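Local coordinates for protein protease Do-like 2, chloroplastic (Arabidopsis thaliana, PDB 4FLN) that performs, as a chloroplast serine protease of the Deg family, the primary cleavage of the photodamaged D1 protein of photosystem II, at residues 269-274 against 297-302; 312-317 against 325-330; 381-386 against 402-407. All coordinates share one frame; numbering follows the deposited sequence.

Contacts 1 and 2 lie in the first PDZ domain, and contact 3 in the second, and all three lie away from the probable charge-relay residues His91, Asp122 and Ser200. The centres of contacts 1 and 2 are about 19 Å apart, and their nearest atoms about 7 Å. Contact 3 is more remote: its centre is about 34 Å from that of contact 1 and about 30 Å from that of contact 2. Contacts 2 and 3 each have bound peptide within reach. Contacts 1 and 3 both reach the second subunit, whereas contact 2 meets the third, which places all three near interfaces of the hexamer.

Contact 1 (269-274 against 297-302); sequences ECLKVP and GDVIVS
Val299 forks against Leu271, at the C-terminal end of a helix, and Val273, just beyond it, in a contact without hydrogen bonds, mostly between methyls. The CB of Val299, pointing toward 269-274, carries two methyls that divide the work. CG1, anti to the backbone N (chi1 179°) and beside the carbonyl carbon, ends 3.9 Å from Val273 CG2. CG2, beside the backbone N instead, touches both partners: it lies 3.8 Å from Val273 CG2 and 4.1 Å from Leu271 CD2. Val273 therefore meets Val299 tip to tip, with its single CG2 methyl set against both branches of the fork. Leu271 comes in at a slant, and its CD2 methyl also lies 3.7 Å from the carbonyl O of Gly297, an ordinary van der Waals contact.

The turn between Leu271 and Val273 brings these two side chains to the same partner. Lys272 takes a positive phi, 64°, in a Schellman motif that ends the helix, and its N bonds back to Glu269 O. The chain leaves the helix there, and Val273 follows with its CB toward the strand, while the Lys272 side chain leads away from Val299.

Within the first PDZ domain, helix 265-271 and its exit loop thus pack against strand 299-303, which pairs with strands 279-284 and 336-343. Leu271 also rests on Leu280 of strand 279-284, and Val301 touches Ile342 of strand 336-343. Cys270 of the helix and Lys272 just after it pack on Tyr464 of the second subunit, so the helix end lies between the PDZ sheet and a subunit interface.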
ATOM      1  N   GLU B 269       6.311  46.087 -22.519  1.00 41.88           N
ATOM      2  CA  GLU B 269       5.919  47.323 -23.193  1.00 45.42           C
ATOM      3  C   GLU B 269       5.121  48.229 -22.245  1.00 45.78           C
ATOM      4  O   GLU B 269       5.378  49.430 -22.134  1.00 49.42           O
ATOM      5  CB  GLU B 269       5.121  47.013 -24.458  1.00 53.69           C
ATOM      6  CG  GLU B 269       4.951  48.194 -25.405  1.00 66.35           C
ATOM      7  CD  GLU B 269       4.130  47.842 -26.636  1.00 78.52           C
ATOM      8  OE1 GLU B 269       2.933  47.521 -26.478  1.00 79.35           O
ATOM      9  OE2 GLU B 269       4.684  47.879 -27.758  1.00 82.45           O
ATOM     10  N   CYS B 270       4.159  47.638 -21.551  1.00 38.55           N
ATOM     11  CA  CYS B 270       3.336  48.365 -20.597  1.00 49.41           C
ATOM     12  C   CYS B 270       4.193  49.026 -19.526  1.00 52.58           C
ATOM     13  O   CYS B 270       3.971  50.173 -19.157  1.00 52.48           O
ATOM     14  CB  CYS B 270       2.357  47.399 -19.937  1.00 57.10           C
ATOM     15  SG  CYS B 270       1.157  48.171 -18.882  1.00 70.14           S
ATOM     16  N   LEU B 271       5.181  48.292 -19.035  1.00 55.49           N
ATOM     17  CA  LEU B 271       6.037  48.774 -17.963  1.00 57.92           C
ATOM     18  C   LEU B 271       7.156  49.701 -18.445  1.00 60.88           C
ATOM     19  O   LEU B 271       7.876  50.284 -17.637  1.00 58.82           O
ATOM     20  CB  LEU B 271       6.609  47.586 -17.188  1.00 53.75           C
ATOM     21  CG  LEU B 271       5.649  47.099 -16.107  1.00 42.17           C
ATOM     22  CD1 LEU B 271       5.888  45.643 -15.757  1.00 37.68           C
ATOM     23  CD2 LEU B 271       5.797  47.980 -14.890  1.00 45.64           C
ATOM     24  N   LYS B 272       7.282  49.844 -19.761  1.00 63.47           N
ATOM     25  CA  LYS B 272       8.306  50.701 -20.350  1.00 66.83           C
ATOM     26  C   LYS B 272       9.701  50.195 -20.026  1.00 62.43           C
ATOM     27  O   LYS B 272      10.589  50.971 -19.678  1.00 58.45           O
ATOM     28  CB  LYS B 272       8.145  52.155 -19.888  1.00 74.04           C
ATOM     29  CG  LYS B 272       7.365  53.046 -20.853  1.00 80.29           C
ATOM     30  CD  LYS B 272       6.066  52.390 -21.312  1.00 88.16           C
ATOM     31  CE  LYS B 272       5.334  53.253 -22.336  1.00 92.82           C
ATOM     32  NZ  LYS B 272       4.105  52.582 -22.864  1.00 92.24           N
ATOM     33  N   VAL B 273       9.878  48.885 -20.147  1.00 65.16           N
ATOM     34  CA  VAL B 273      11.179  48.250 -19.989  1.00 73.30           C
ATOM     35  C   VAL B 273      11.813  48.018 -21.358  1.00 90.93           C
ATOM     36  O   VAL B 273      11.244  47.312 -22.188  1.00104.79           O
ATOM     37  CB  VAL B 273      11.034  46.890 -19.286  1.00 63.38           C
ATOM     38  CG1 VAL B 273      12.353  46.152 -19.268  1.00 65.99           C
ATOM     39  CG2 VAL B 273      10.489  47.069 -17.881  1.00 63.20           C
ATOM     40  N   PRO B 274      12.979  48.630 -21.612  1.00 95.47           N
ATOM     41  CA  PRO B 274      13.690  48.435 -22.886  1.00101.34           C
ATOM     42  C   PRO B 274      14.483  47.119 -22.998  1.00 99.54           C
ATOM     43  O   PRO B 274      14.998  46.587 -22.009  1.00 90.43           O
ATOM     44  CB  PRO B 274      14.640  49.643 -22.949  1.00102.78           C
ATOM     45  CG  PRO B 274      14.126  50.612 -21.919  1.00 98.62           C
ATOM     46  CD  PRO B 274      13.539  49.751 -20.845  1.00 98.96           C
ATOM     47  N   GLY B 297       5.479  47.367  -8.653  1.00 43.43           N
ATOM     48  CA  GLY B 297       5.481  48.014  -9.952  1.00 45.91           C
ATOM     49  C   GLY B 297       6.863  48.489 -10.361  1.00 52.34           C
ATOM     50  O   GLY B 297       7.080  48.901 -11.501  1.00 60.51           O
ATOM     51  N   ASP B 298       7.800  48.435  -9.420  1.00 44.16           N
ATOM     52  CA  ASP B 298       9.200  48.686  -9.731  1.00 43.44           C
ATOM     53  C   ASP B 298       9.796  47.515 -10.512  1.00 47.72           C
ATOM     54  O   ASP B 298       9.518  46.344 -10.232  1.00 52.85           O
ATOM     55  CB  ASP B 298      10.001  48.924  -8.449  1.00 45.95           C
ATOM     56  CG  ASP B 298       9.709  50.278  -7.817  1.00 60.64           C
ATOM     57  OD1 ASP B 298       8.810  50.994  -8.316  1.00 61.26           O
ATOM     58  OD2 ASP B 298      10.379  50.624  -6.817  1.00 63.05           O
ATOM     59  N   VAL B 299      10.615  47.831 -11.501  1.00 37.43           N
ATOM     60  CA  VAL B 299      11.300  46.789 -12.227  1.00 34.28           C
ATOM     61  C   VAL B 299      12.762  46.879 -11.885  1.00 36.10           C
ATOM     62  O   VAL B 299      13.428  47.803 -12.331  1.00 48.30           O
ATOM     63  CB  VAL B 299      11.170  47.003 -13.731  1.00 42.61           C
ATOM     64  CG1 VAL B 299      11.916  45.897 -14.486  1.00 36.21           C
ATOM     65  CG2 VAL B 299       9.691  47.070 -14.132  1.00 40.59           C
ATOM     66  N   ILE B 300      13.292  45.941 -11.106  1.00 34.11           N
ATOM     67  CA  ILE B 300      14.718  46.039 -10.859  1.00 39.86           C
ATOM     68  C   ILE B 300      15.456  45.652 -12.139  1.00 45.27           C
ATOM     69  O   ILE B 300      15.113  44.684 -12.820  1.00 40.57           O
ATOM     70  CB  ILE B 300      15.274  45.308  -9.577  1.00 54.31           C
ATOM     71  CG1 ILE B 300      16.117  44.102  -9.961  1.00 58.68           C
ATOM     72  CG2 ILE B 300      14.205  45.005  -8.503  1.00 25.27           C
ATOM     73  CD1 ILE B 300      17.476  44.135  -9.325  1.00 65.16           C
ATOM     74  N   VAL B 301      16.463  46.451 -12.447  1.00 47.78           N
ATOM     75  CA  VAL B 301      17.151  46.445 -13.727  1.00 49.34           C
ATOM     76  C   VAL B 301      18.641  46.096 -13.544  1.00 52.96           C
ATOM     77  O   VAL B 301      19.193  45.257 -14.250  1.00 56.10           O
ATOM     78  CB  VAL B 301      16.895  47.755 -14.500  1.00 48.09           C
ATOM     79  CG1 VAL B 301      18.158  48.253 -15.154  1.00 53.16           C
ATOM     80  CG2 VAL B 301      15.771  47.539 -15.525  1.00 38.94           C
ATOM     81  N   SER B 302      19.316  46.818 -12.664  1.00 48.15           N
ATOM     82  CA  SER B 302      20.679  46.460 -12.306  1.00 42.24           C
ATOM     83  C   SER B 302      20.801  46.171 -10.814  1.00 46.06           C
ATOM     84  O   SER B 302      19.940  46.550 -10.026  1.00 47.97           O
ATOM     85  CB  SER B 302      21.643  47.577 -12.698  1.00 39.55           C
ATOM     86  OG  SER B 302      21.174  48.839 -12.244  1.00 40.43           O
TER

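Contact 2 (312-317 against 325-330); sequences GTVPFR and RYLISQ
Phe316 and Tyr326 form a tilted edge-to-face aromatic pair, with the edge of the Phe316 ring directed toward the face of Tyr326. The ring centroids are 5.4 Å apart and the planes meet at 56°, well short of perpendicular. The closest atoms of the pair are Phe316 CE1 and Tyr326 CE1, at 4.2 Å. Both side chains have CG anti to the backbone N (chi1 178° in Phe316, 171° in Tyr326). In Tyr326 this carries the ring off the helix toward the hairpin; in Phe316 it swings the ring across to meet it, although its CB does not point straight at the helix. Arg317 CD lies over one face of the Phe316 ring, 3.5 Å above its plane and offset toward the rim.

Beside the aromatic pair, Val314 and Leu327 reach for each other tip to tip, with Val314 CG1 4.0 Å from Leu327 CD1. The pairing is simple: two consecutive helix residues each receive one of two hairpin residues spaced two apart. Within the helix, Ser329 OG donates to Tyr326 O at 2.7 Å, tilted from the carbonyl plane, which ties a side chain back into the last turn.

The weakly bonded strand 313-315 and strand 321-323 make a small hairpin leading into helix 325-329, and the contact packs the first strand and Phe316 against one side of that helix. Tyr326 and Leu327 serve the hairpin, whereas Arg325, Ile328 and Ser329 pack on bound peptide, consistent with the peptide-binding helix of an HtrA-type PDZ domain.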
ATOM      1  N   GLY B 312      15.510  35.694 -13.893  1.00 45.33           N
ATOM      2  CA  GLY B 312      16.230  36.332 -12.814  1.00 55.52           C
ATOM      3  C   GLY B 312      17.730  36.489 -12.987  1.00 56.56           C
ATOM      4  O   GLY B 312      18.386  37.053 -12.122  1.00 50.49           O
ATOM      5  N   THR B 313      18.288  36.008 -14.089  1.00 57.48           N
ATOM      6  CA  THR B 313      19.734  35.771 -14.104  1.00 60.83           C
ATOM      7  C   THR B 313      20.600  37.020 -14.259  1.00 57.93           C
ATOM      8  O   THR B 313      20.100  38.135 -14.353  1.00 59.40           O
ATOM      9  CB  THR B 313      20.131  34.690 -15.124  1.00 60.96           C
ATOM     10  OG1 THR B 313      20.503  35.297 -16.370  1.00 64.74           O
ATOM     11  CG2 THR B 313      18.967  33.730 -15.335  1.00 54.66           C
ATOM     12  N   VAL B 314      21.907  36.803 -14.337  1.00 65.42           N
ATOM     13  CA  VAL B 314      22.891  37.858 -14.146  1.00 60.22           C
ATOM     14  C   VAL B 314      24.288  37.298 -14.440  1.00 57.51           C
ATOM     15  O   VAL B 314      24.565  36.139 -14.153  1.00 55.34           O
ATOM     16  CB  VAL B 314      22.840  38.362 -12.686  1.00 55.77           C
ATOM     17  CG1 VAL B 314      24.088  37.950 -11.932  1.00 52.80           C
ATOM     18  CG2 VAL B 314      22.639  39.876 -12.627  1.00 56.25           C
ATOM     19  N   PRO B 315      25.167  38.111 -15.045  1.00 67.08           N
ATOM     20  CA  PRO B 315      26.538  37.671 -15.336  1.00 75.08           C
ATOM     21  C   PRO B 315      27.248  37.067 -14.121  1.00 74.86           C
ATOM     22  O   PRO B 315      27.202  37.611 -13.020  1.00 74.07           O
ATOM     23  CB  PRO B 315      27.240  38.963 -15.793  1.00 74.88           C
ATOM     24  CG  PRO B 315      26.270  40.085 -15.511  1.00 73.75           C
ATOM     25  CD  PRO B 315      24.914  39.465 -15.558  1.00 73.78           C
ATOM     26  N   PHE B 316      27.907  35.937 -14.336  1.00 76.77           N
ATOM     27  CA  PHE B 316      28.459  35.163 -13.237  1.00 85.50           C
ATOM     28  C   PHE B 316      29.961  34.991 -13.425  1.00 95.43           C
ATOM     29  O   PHE B 316      30.768  35.640 -12.762  1.00 99.57           O
ATOM     30  CB  PHE B 316      27.754  33.802 -13.203  1.00 81.12           C
ATOM     31  CG  PHE B 316      28.251  32.872 -12.134  1.00 70.31           C
ATOM     32  CD1 PHE B 316      28.949  33.351 -11.042  1.00 71.96           C
ATOM     33  CD2 PHE B 316      28.023  31.508 -12.236  1.00 64.93           C
ATOM     34  CE1 PHE B 316      29.405  32.487 -10.068  1.00 75.73           C
ATOM     35  CE2 PHE B 316      28.481  30.639 -11.273  1.00 64.58           C
ATOM     36  CZ  PHE B 316      29.172  31.126 -10.186  1.00 71.76           C
ATOM     37  N   ARG B 317      30.320  34.109 -14.346  1.00 99.66           N
ATOM     38  CA  ARG B 317      31.704  33.914 -14.749  1.00106.26           C
ATOM     39  C   ARG B 317      31.684  33.752 -16.266  1.00112.40           C
ATOM     40  O   ARG B 317      30.615  33.599 -16.861  1.00119.81           O
ATOM     41  CB  ARG B 317      32.355  32.724 -14.027  1.00106.38           C
ATOM     42  CG  ARG B 317      31.834  31.349 -14.436  1.00103.56           C
ATOM     43  CD  ARG B 317      31.397  30.517 -13.226  1.00 85.75           C
ATOM     44  NE  ARG B 317      32.513  29.971 -12.455  1.00 68.21           N
ATOM     45  CZ  ARG B 317      32.600  28.702 -12.068  1.00 51.80           C
ATOM     46  NH1 ARG B 317      31.645  27.842 -12.385  1.00 48.09           N
ATOM     47  NH2 ARG B 317      33.641  28.287 -11.364  1.00 50.00           N
ATOM     48  N   ARG B 325      19.537  35.963  -7.140  1.00 47.18           N
ATOM     49  CA  ARG B 325      19.697  35.654  -5.720  1.00 53.02           C
ATOM     50  C   ARG B 325      21.166  35.553  -5.285  1.00 57.35           C
ATOM     51  O   ARG B 325      21.531  36.038  -4.208  1.00 52.99           O
ATOM     52  CB  ARG B 325      18.952  34.365  -5.360  1.00 60.67           C
ATOM     53  CG  ARG B 325      17.460  34.576  -5.056  1.00 83.18           C
ATOM     54  CD  ARG B 325      16.678  33.258  -4.979  1.00 89.12           C
ATOM     55  NE  ARG B 325      16.533  32.650  -6.301  1.00 93.50           N
ATOM     56  CZ  ARG B 325      16.134  31.401  -6.515  1.00 90.10           C
ATOM     57  NH1 ARG B 325      15.837  30.608  -5.491  1.00 87.42           N
ATOM     58  NH2 ARG B 325      16.039  30.942  -7.756  1.00 89.60           N
ATOM     59  N   TYR B 326      22.006  34.941  -6.121  1.00 47.19           N
ATOM     60  CA  TYR B 326      23.413  34.741  -5.773  1.00 41.05           C
ATOM     61  C   TYR B 326      24.125  36.011  -5.292  1.00 45.55           C
ATOM     62  O   TYR B 326      24.814  35.988  -4.271  1.00 39.23           O
ATOM     63  CB  TYR B 326      24.201  34.104  -6.926  1.00 51.09           C
ATOM     64  CG  TYR B 326      25.699  34.097  -6.675  1.00 60.89           C
ATOM     65  CD1 TYR B 326      26.535  35.006  -7.312  1.00 56.57           C
ATOM     66  CD2 TYR B 326      26.269  33.206  -5.770  1.00 67.27           C
ATOM     67  CE1 TYR B 326      27.893  35.013  -7.073  1.00 62.35           C
ATOM     68  CE2 TYR B 326      27.635  33.208  -5.520  1.00 67.22           C
ATOM     69  CZ  TYR B 326      28.440  34.114  -6.175  1.00 70.65           C
ATOM     70  OH  TYR B 326      29.799  34.123  -5.937  1.00 74.52           O
ATOM     71  N   LEU B 327      23.975  37.110  -6.026  1.00 48.23           N
ATOM     72  CA  LEU B 327      24.625  38.353  -5.628  1.00 53.78           C
ATOM     73  C   LEU B 327      24.154  38.737  -4.242  1.00 52.91           C
ATOM     74  O   LEU B 327      24.948  39.063  -3.368  1.00 53.89           O
ATOM     75  CB  LEU B 327      24.310  39.486  -6.604  1.00 56.38           C
ATOM     76  CG  LEU B 327      24.897  39.327  -8.002  1.00 58.55           C
ATOM     77  CD1 LEU B 327      24.536  40.519  -8.874  1.00 57.91           C
ATOM     78  CD2 LEU B 327      26.397  39.157  -7.892  1.00 51.25           C
ATOM     79  N   ILE B 328      22.843  38.688  -4.051  1.00 54.39           N
ATOM     80  CA  ILE B 328      22.248  39.054  -2.783  1.00 53.75           C
ATOM     81  C   ILE B 328      22.857  38.250  -1.637  1.00 50.35           C
ATOM     82  O   ILE B 328      23.127  38.789  -0.565  1.00 52.15           O
ATOM     83  CB  ILE B 328      20.738  38.826  -2.823  1.00 50.52           C
ATOM     84  CG1 ILE B 328      20.107  39.705  -3.900  1.00 47.50           C
ATOM     85  CG2 ILE B 328      20.125  39.078  -1.465  1.00 45.98           C
ATOM     86  CD1 ILE B 328      18.651  39.383  -4.148  1.00 47.20           C
ATOM     87  N   SER B 329      23.084  36.962  -1.876  1.00 39.83           N
ATOM     88  CA  SER B 329      23.566  36.068  -0.833  1.00 42.30           C
ATOM     89  C   SER B 329      25.049  36.277  -0.496  1.00 52.50           C
ATOM     90  O   SER B 329      25.512  35.891   0.576  1.00 57.84           O
ATOM     91  CB  SER B 329      23.321  34.615  -1.236  1.00 47.72           C
ATOM     92  OG  SER B 329      24.099  34.270  -2.371  1.00 59.14           O
ATOM     93  N   GLN B 330      25.800  36.886  -1.403  1.00 58.33           N
ATOM     94  CA  GLN B 330      27.233  37.052  -1.177  1.00 57.85           C
ATOM     95  C   GLN B 330      27.541  38.257  -0.296  1.00 55.73           C
ATOM     96  O   GLN B 330      28.701  38.533   0.019  1.00 70.38           O
ATOM     97  CB  GLN B 330      28.006  37.114  -2.500  1.00 54.42           C
ATOM     98  CG  GLN B 330      28.526  35.754  -2.958  1.00 58.81           C
ATOM     99  CD  GLN B 330      29.151  34.962  -1.818  1.00 70.47           C
ATOM    100  OE1 GLN B 330      28.470  34.204  -1.119  1.00 86.02           O
ATOM    101  NE2 GLN B 330      30.448  35.144  -1.616  1.00 68.92           N
TER

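Contact 3 (381-386 against 402-407)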
ATOM      1  N   THR B 381       1.840  28.315  22.906  1.00 41.20           N
ATOM      2  CA  THR B 381       3.185  28.405  22.331  1.00 46.42           C
ATOM      3  C   THR B 381       3.159  29.179  21.022  1.00 53.40           C
ATOM      4  O   THR B 381       2.097  29.329  20.400  1.00 53.51           O
ATOM      5  CB  THR B 381       3.805  27.037  22.007  1.00 45.26           C
ATOM      6  OG1 THR B 381       2.791  26.167  21.498  1.00 55.17           O
ATOM      7  CG2 THR B 381       4.439  26.422  23.215  1.00 44.72           C
ATOM      8  N   PRO B 382       4.333  29.667  20.587  1.00 48.13           N
ATOM      9  CA  PRO B 382       4.425  30.260  19.253  1.00 40.60           C
ATOM     10  C   PRO B 382       4.341  29.163  18.193  1.00 43.45           C
ATOM     11  O   PRO B 382       4.830  28.051  18.392  1.00 50.10           O
ATOM     12  CB  PRO B 382       5.806  30.920  19.256  1.00 29.34           C
ATOM     13  CG  PRO B 382       6.197  31.010  20.689  1.00 41.21           C
ATOM     14  CD  PRO B 382       5.597  29.800  21.324  1.00 44.87           C
ATOM     15  N   LEU B 383       3.679  29.468  17.087  1.00 41.12           N
ATOM     16  CA  LEU B 383       3.596  28.547  15.976  1.00 40.23           C
ATOM     17  C   LEU B 383       4.984  28.494  15.353  1.00 44.34           C
ATOM     18  O   LEU B 383       5.632  29.526  15.157  1.00 46.33           O
ATOM     19  CB  LEU B 383       2.574  29.061  14.960  1.00 48.12           C
ATOM     20  CG  LEU B 383       1.713  28.131  14.097  1.00 44.04           C
ATOM     21  CD1 LEU B 383       1.661  28.682  12.691  1.00 37.40           C
ATOM     22  CD2 LEU B 383       2.206  26.703  14.090  1.00 38.53           C
ATOM     23  N   SER B 384       5.451  27.288  15.065  1.00 46.84           N
ATOM     24  CA  SER B 384       6.739  27.115  14.411  1.00 48.49           C
ATOM     25  C   SER B 384       6.652  25.955  13.430  1.00 47.31           C
ATOM     26  O   SER B 384       5.741  25.140  13.503  1.00 46.17           O
ATOM     27  CB  SER B 384       7.848  26.874  15.441  1.00 46.94           C
ATOM     28  OG  SER B 384       7.731  25.601  16.055  1.00 48.40           O
ATOM     29  N   GLU B 385       7.599  25.873  12.509  1.00 50.25           N
ATOM     30  CA  GLU B 385       7.569  24.783  11.549  1.00 56.75           C
ATOM     31  C   GLU B 385       7.697  23.406  12.227  1.00 53.99           C
ATOM     32  O   GLU B 385       6.902  22.498  11.960  1.00 41.79           O
ATOM     33  CB  GLU B 385       8.611  24.989  10.455  1.00 58.79           C
ATOM     34  CG  GLU B 385       8.008  24.975   9.055  1.00 79.75           C
ATOM     35  CD  GLU B 385       7.157  26.207   8.753  1.00 93.00           C
ATOM     36  OE1 GLU B 385       7.570  27.329   9.130  1.00101.21           O
ATOM     37  OE2 GLU B 385       6.078  26.055   8.133  1.00 87.58           O
ATOM     38  N   PRO B 386       8.681  23.254  13.127  1.00 48.19           N
ATOM     39  CA  PRO B 386       8.826  22.004  13.881  1.00 44.59           C
ATOM     40  C   PRO B 386       7.527  21.580  14.563  1.00 50.95           C
ATOM     41  O   PRO B 386       7.189  20.396  14.517  1.00 49.97           O
ATOM     42  CB  PRO B 386       9.868  22.354  14.933  1.00 37.94           C
ATOM     43  CG  PRO B 386      10.675  23.428  14.316  1.00 43.01           C
ATOM     44  CD  PRO B 386       9.725  24.231  13.475  1.00 44.57           C
ATOM     45  N   THR B 402      -2.294  27.972   6.120  1.00 57.75           N
ATOM     46  CA  THR B 402      -2.077  29.034   5.158  1.00 63.54           C
ATOM     47  C   THR B 402      -1.316  30.194   5.813  1.00 76.72           C
ATOM     48  O   THR B 402      -0.298  30.648   5.283  1.00 86.47           O
ATOM     49  CB  THR B 402      -3.397  29.507   4.513  1.00 60.17           C
ATOM     50  OG1 THR B 402      -4.275  29.995   5.530  1.00 78.63           O
ATOM     51  CG2 THR B 402      -4.072  28.355   3.795  1.00 45.39           C
ATOM     52  N   LYS B 403      -1.782  30.651   6.974  1.00 72.22           N
ATOM     53  CA  LYS B 403      -1.075  31.713   7.690  1.00 59.43           C
ATOM     54  C   LYS B 403       0.411  31.404   7.801  1.00 59.15           C
ATOM     55  O   LYS B 403       1.249  32.288   7.642  1.00 62.63           O
ATOM     56  CB  LYS B 403      -1.677  31.956   9.071  1.00 46.77           C
ATOM     57  CG  LYS B 403      -2.867  32.881   9.028  1.00 52.73           C
ATOM     58  CD  LYS B 403      -3.047  33.652  10.323  1.00 57.72           C
ATOM     59  CE  LYS B 403      -3.972  34.849  10.109  1.00 64.53           C
ATOM     60  NZ  LYS B 403      -4.395  35.513  11.383  1.00 69.93           N
ATOM     61  N   ALA B 404       0.739  30.142   8.048  1.00 47.85           N
ATOM     62  CA  ALA B 404       2.134  29.754   8.167  1.00 63.39           C
ATOM     63  C   ALA B 404       2.859  29.733   6.823  1.00 71.78           C
ATOM     64  O   ALA B 404       4.070  29.925   6.768  1.00 81.02           O
ATOM     65  CB  ALA B 404       2.251  28.403   8.855  1.00 72.35           C
ATOM     66  N   ARG B 405       2.138  29.430   5.750  1.00 71.77           N
ATOM     67  CA  ARG B 405       2.729  29.424   4.413  1.00 72.03           C
ATOM     68  C   ARG B 405       2.759  30.798   3.722  1.00 71.24           C
ATOM     69  O   ARG B 405       3.731  31.139   3.049  1.00 61.38           O
ATOM     70  CB  ARG B 405       2.036  28.388   3.520  1.00 74.04           C
ATOM     71  CG  ARG B 405       1.973  26.987   4.126  1.00 81.47           C
ATOM     72  CD  ARG B 405       3.348  26.339   4.203  1.00 87.58           C
ATOM     73  NE  ARG B 405       3.507  25.528   5.409  1.00 91.27           N
ATOM     74  CZ  ARG B 405       4.654  24.969   5.790  1.00 86.28           C
ATOM     75  NH1 ARG B 405       5.753  25.123   5.058  1.00 81.36           N
ATOM     76  NH2 ARG B 405       4.701  24.254   6.905  1.00 80.34           N
ATOM     77  N   TYR B 406       1.661  31.544   3.862  1.00 72.03           N
ATOM     78  CA  TYR B 406       1.415  32.768   3.087  1.00 73.18           C
ATOM     79  C   TYR B 406       1.671  34.119   3.774  1.00 72.44           C
ATOM     80  O   TYR B 406       1.485  35.173   3.164  1.00 77.53           O
ATOM     81  CB  TYR B 406      -0.012  32.742   2.515  1.00 81.06           C
ATOM     82  CG  TYR B 406      -0.228  31.673   1.464  1.00 93.29           C
ATOM     83  CD1 TYR B 406      -1.037  31.905   0.359  1.00 98.79           C
ATOM     84  CD2 TYR B 406       0.392  30.437   1.571  1.00101.71           C
ATOM     85  CE1 TYR B 406      -1.225  30.930  -0.600  1.00110.95           C
ATOM     86  CE2 TYR B 406       0.214  29.459   0.621  1.00111.08           C
ATOM     87  CZ  TYR B 406      -0.596  29.706  -0.463  1.00120.38           C
ATOM     88  OH  TYR B 406      -0.770  28.718  -1.409  1.00129.97           O
ATOM     89  N   SER B 407       2.072  34.104   5.036  1.00 66.37           N
ATOM     90  CA  SER B 407       2.120  35.351   5.796  1.00 59.52           C
ATOM     91  C   SER B 407       3.527  35.842   6.145  1.00 57.94           C
ATOM     92  O   SER B 407       4.437  35.051   6.389  1.00 50.82           O
ATOM     93  CB  SER B 407       1.273  35.238   7.060  1.00 60.10           C
ATOM     94  OG  SER B 407       1.476  36.368   7.881  1.00 67.14           O
TER
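At the start of helix 385-391 in the second PDZ domain, Leu383 and Glu385 reach across to Ala404 and Arg405 on helix 398-406. Between them Ser384 occupies the N-cap position, its OG making a weak bond to Leu387 N.

The polar half of the contact is a salt bridge between Glu385 OE2 and Arg405 NH2, 2.6 Å apart. The carboxylate oxygen stands over one face of the guanidinium rather than in its plane. The two flat groups are nearly perpendicular (76°), so the carboxylate does not lie edge-on in the guanidinium plane, and the attraction is probably mainly electrostatic. Glu385 reaches there by bending at chi2 (71°), while the arginine chain bends at chi2 and chi3. Putting an alanine at Arg405 would remove the guanidinium and would probably leave the buried carboxylate of Glu385 without this positive mate.

Alongside, the apolar half is a single touch, Leu383 CD1 against Ala404 CB at 3.9 Å.

Ile388 of helix 385-391 touches Leu383, Ala404 and Arg405 alike, filling in the helix-helix packing. Leu383 follows strand 378-382 and lies on Ile418 of the neighbouring strand 417-422, so helix 398-406 is joined through it to the sheet; Arg405 also packs on Leu398 of the second subunit.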